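Local coordinates for predicted flavin-nucleotide-binding protein from COG3576 family structurally related to pyridoxine 5'-phosphate oxidase (Lactobacillus delbrueckii subsp. bulgaricus, PDB 2HTD), which probably binds a flavin nucleotide and may act as an oxidoreductase related to pyridoxamine 5'-phosphate oxidase, its exact substrate being unknown, at residues H67-E72 against K117-K122. Residues are numbered along the deposited sequence; the frame is centred on the assembly and turned at random.
Sequences HLQYLE and KKVLAK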
ATOM      1  N   HIS B  67       0.154   7.384  17.529  1.00 14.11           N
ATOM      2  CA  HIS B  67      -0.538   6.087  17.591  1.00 14.90           C
ATOM      3  C   HIS B  67      -1.825   6.024  16.807  1.00 15.30           C
ATOM      4  O   HIS B  67      -2.684   6.882  16.919  1.00 12.77           O
ATOM      5  CB  HIS B  67      -0.853   5.703  19.042  1.00 13.65           C
ATOM      6  CG  HIS B  67       0.356   5.598  19.902  1.00 17.43           C
ATOM      7  ND1 HIS B  67       0.910   6.693  20.511  1.00 17.89           N
ATOM      8  CD2 HIS B  67       1.167   4.554  20.185  1.00 18.42           C
ATOM      9  CE1 HIS B  67       1.981   6.324  21.190  1.00 22.06           C
ATOM     10  NE2 HIS B  67       2.167   5.032  20.994  1.00 16.70           N
ATOM     11  N   LEU B  68      -1.973   4.953  16.028  1.00 11.73           N
ATOM     12  CA  LEU B  68      -3.159   4.664  15.279  1.00 14.43           C
ATOM     13  C   LEU B  68      -3.759   3.365  15.751  1.00 10.84           C
ATOM     14  O   LEU B  68      -3.137   2.633  16.500  1.00 12.55           O
ATOM     15  CB  LEU B  68      -2.842   4.542  13.787  1.00 14.71           C
ATOM     16  CG  LEU B  68      -2.063   5.741  13.206  1.00 16.01           C
ATOM     17  CD1 LEU B  68      -1.445   5.363  11.866  1.00 23.15           C
ATOM     18  CD2 LEU B  68      -2.950   6.930  13.068  1.00 23.79           C
ATOM     19  N   GLN B  69      -4.972   3.087  15.302  1.00 12.89           N
ATOM     20  CA  GLN B  69      -5.661   1.866  15.673  1.00 12.74           C
ATOM     21  C   GLN B  69      -6.625   1.436  14.589  1.00 14.12           C
ATOM     22  O   GLN B  69      -7.271   2.286  13.972  1.00 12.58           O
ATOM     23  CB  GLN B  69      -6.412   2.105  16.993  1.00 11.59           C
ATOM     24  CG  GLN B  69      -7.174   0.894  17.507  1.00 13.80           C
ATOM     25  CD  GLN B  69      -7.899   1.202  18.777  1.00 13.55           C
ATOM     26  OE1 GLN B  69      -9.011   1.731  18.764  1.00 14.63           O
ATOM     27  NE2 GLN B  69      -7.280   0.869  19.905  1.00 12.87           N
ATOM     28  N   TYR B  70      -6.773   0.132  14.358  1.00 11.15           N
ATOM     29  CA  TYR B  70      -7.796  -0.365  13.473  1.00 12.96           C
ATOM     30  C   TYR B  70      -8.321  -1.708  13.946  1.00 13.94           C
ATOM     31  O   TYR B  70      -7.737  -2.326  14.840  1.00 13.68           O
ATOM     32  CB  TYR B  70      -7.283  -0.461  12.037  1.00 14.64           C
ATOM     33  CG  TYR B  70      -6.268  -1.563  11.762  1.00 15.27           C
ATOM     34  CD1 TYR B  70      -4.932  -1.332  11.958  1.00 19.68           C
ATOM     35  CD2 TYR B  70      -6.662  -2.789  11.261  1.00 16.92           C
ATOM     36  CE1 TYR B  70      -4.005  -2.302  11.702  1.00 18.29           C
ATOM     37  CE2 TYR B  70      -5.738  -3.792  11.005  1.00 17.78           C
ATOM     38  CZ  TYR B  70      -4.418  -3.537  11.220  1.00 20.00           C
ATOM     39  OH  TYR B  70      -3.439  -4.476  10.956  1.00 25.15           O
ATOM     40  N   LEU B  71      -9.438  -2.139  13.362  1.00 13.41           N
ATOM     41  CA  LEU B  71     -10.013  -3.422  13.658  1.00 14.33           C
ATOM     42  C   LEU B  71      -9.592  -4.417  12.614  1.00 17.07           C
ATOM     43  O   LEU B  71      -9.655  -4.151  11.413  1.00 18.08           O
ATOM     44  CB  LEU B  71     -11.539  -3.328  13.692  1.00 13.68           C
ATOM     45  CG  LEU B  71     -12.091  -2.248  14.613  1.00 13.62           C
ATOM     46  CD1 LEU B  71     -13.635  -2.220  14.597  1.00 14.15           C
ATOM     47  CD2 LEU B  71     -11.564  -2.364  16.063  1.00 17.82           C
ATOM     48  N   GLU B  72      -9.151  -5.584  13.081  1.00 16.31           N
ATOM     49  CA  GLU B  72      -8.836  -6.671  12.194  1.00 16.56           C
ATOM     50  C   GLU B  72      -9.999  -7.645  12.218  1.00 16.43           C
ATOM     51  O   GLU B  72     -10.187  -8.394  13.185  1.00 15.09           O
ATOM     52  CB  GLU B  72      -7.532  -7.344  12.605  1.00 16.16           C
ATOM     53  CG  GLU B  72      -7.119  -8.475  11.679  1.00 20.21           C
ATOM     54  CD  GLU B  72      -6.984  -8.035  10.221  1.00 23.40           C
ATOM     55  OE1 GLU B  72      -6.249  -7.051   9.965  1.00 24.28           O
ATOM     56  OE2 GLU B  72      -7.606  -8.656   9.330  1.00 26.79           O
ATOM     57  N   LYS B 117     -11.661  -5.784  24.756  1.00 12.47           N
ATOM     58  CA  LYS B 117     -13.048  -5.785  25.115  1.00 13.09           C
ATOM     59  C   LYS B 117     -13.614  -4.377  25.285  1.00 14.74           C
ATOM     60  O   LYS B 117     -14.767  -4.122  24.906  1.00 14.60           O
ATOM     61  CB  LYS B 117     -13.250  -6.596  26.397  1.00 13.61           C
ATOM     62  CG  LYS B 117     -13.009  -8.092  26.203  1.00 16.33           C
ATOM     63  CD  LYS B 117     -13.314  -8.823  27.491  1.00 15.33           C
ATOM     64  CE  LYS B 117     -12.706 -10.190  27.544  1.00 26.73           C
ATOM     65  NZ  LYS B 117     -12.486 -10.545  28.983  1.00 34.67           N
ATOM     66  N   LYS B 118     -12.828  -3.484  25.897  1.00 13.39           N
ATOM     67  CA  LYS B 118     -13.236  -2.100  26.122  1.00 14.70           C
ATOM     68  C   LYS B 118     -13.405  -1.365  24.796  1.00 14.73           C
ATOM     69  O   LYS B 118     -14.422  -0.710  24.555  1.00 16.79           O
ATOM     70  CB  LYS B 118     -12.182  -1.403  26.977  1.00 18.64           C
ATOM     71  CG  LYS B 118     -12.520   0.008  27.404  1.00 25.29           C
ATOM     72  CD  LYS B 118     -11.725   0.405  28.664  1.00 32.49           C
ATOM     73  N   VAL B 119     -12.420  -1.511  23.919  1.00 13.37           N
ATOM     74  CA  VAL B 119     -12.466  -0.892  22.600  1.00 14.68           C
ATOM     75  C   VAL B 119     -13.634  -1.436  21.760  1.00 13.86           C
ATOM     76  O   VAL B 119     -14.404  -0.683  21.122  1.00 14.22           O
ATOM     77  CB  VAL B 119     -11.128  -1.089  21.869  1.00 13.46           C
ATOM     78  CG1 VAL B 119     -11.250  -0.648  20.410  1.00 17.35           C
ATOM     79  CG2 VAL B 119     -10.020  -0.316  22.633  1.00 13.39           C
ATOM     80  N   LEU B 120     -13.796  -2.750  21.764  1.00 11.91           N
ATOM     81  CA  LEU B 120     -14.774  -3.359  20.884  1.00 12.26           C
ATOM     82  C   LEU B 120     -16.197  -3.151  21.377  1.00 12.81           C
ATOM     83  O   LEU B 120     -17.136  -3.263  20.600  1.00 15.57           O
ATOM     84  CB  LEU B 120     -14.495  -4.844  20.657  1.00 14.27           C
ATOM     85  CG  LEU B 120     -13.190  -5.173  19.884  1.00 15.77           C
ATOM     86  CD1 LEU B 120     -12.889  -6.677  19.972  1.00 15.64           C
ATOM     87  CD2 LEU B 120     -13.233  -4.714  18.430  1.00 12.10           C
ATOM     88  N   ALA B 121     -16.370  -2.829  22.655  1.00 16.65           N
ATOM     89  CA  ALA B 121     -17.716  -2.585  23.180  1.00 14.20           C
ATOM     90  C   ALA B 121     -18.340  -1.369  22.514  1.00 15.41           C
ATOM     91  O   ALA B 121     -19.565  -1.220  22.524  1.00 16.86           O
ATOM     92  CB  ALA B 121     -17.680  -2.384  24.684  1.00 16.03           C
ATOM     93  N   LYS B 122     -17.507  -0.485  21.969  1.00 17.51           N
ATOM     94  CA  LYS B 122     -17.991   0.707  21.260  1.00 19.81           C
ATOM     95  C   LYS B 122     -18.286   0.426  19.779  1.00 19.40           C
ATOM     96  O   LYS B 122     -18.640   1.341  19.033  1.00 21.28           O
ATOM     97  CB  LYS B 122     -16.963   1.831  21.381  1.00 21.43           C
ATOM     98  CG  LYS B 122     -16.646   2.198  22.840  1.00 23.16           C
ATOM     99  CD  LYS B 122     -15.749   3.436  22.939  1.00 24.98           C
ATOM    100  CE  LYS B 122     -15.445   3.782  24.394  1.00 29.70           C
TER
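Val119 is the first residue of segment 117-122 to touch the strand. It faces the amide end of Gln69 from the opposite direction, one methyl near each of the amide's polar atoms. CG1 of Val119 lies 3.7 Å from OE1 of Gln69, and CG2 of Val119 lies 4.0 Å from NE2 of Gln69. These are van der Waals contacts without a hydrogen bond. Gln69 reaches the helix because its chain is fully extended, with CG opposite the backbone N (chi1 -180°) and chi2 also near 180°. Gln69 is buried, and its NE2 is hydrogen-bonded to OD1 of Asn132 on strand 129-139. Leu120 follows. Its CB leaves the helix to one side of the strand, and the branch end turns in, so that CD2 of Leu120 sits 3.7 Å from CD2 of Leu71. The two leucine side chains run past each other, pointing opposite ways, and meet methyl to methyl. Leu120 also packs on Val130 of the neighbouring strand 129-139. The contact sets helix 114-120, which lies between strands 99-110 and 129-139 in the chain, against one face of the antiparallel sheet, consistent with the split-barrel fold of the pyridoxamine 5'-phosphate oxidase family.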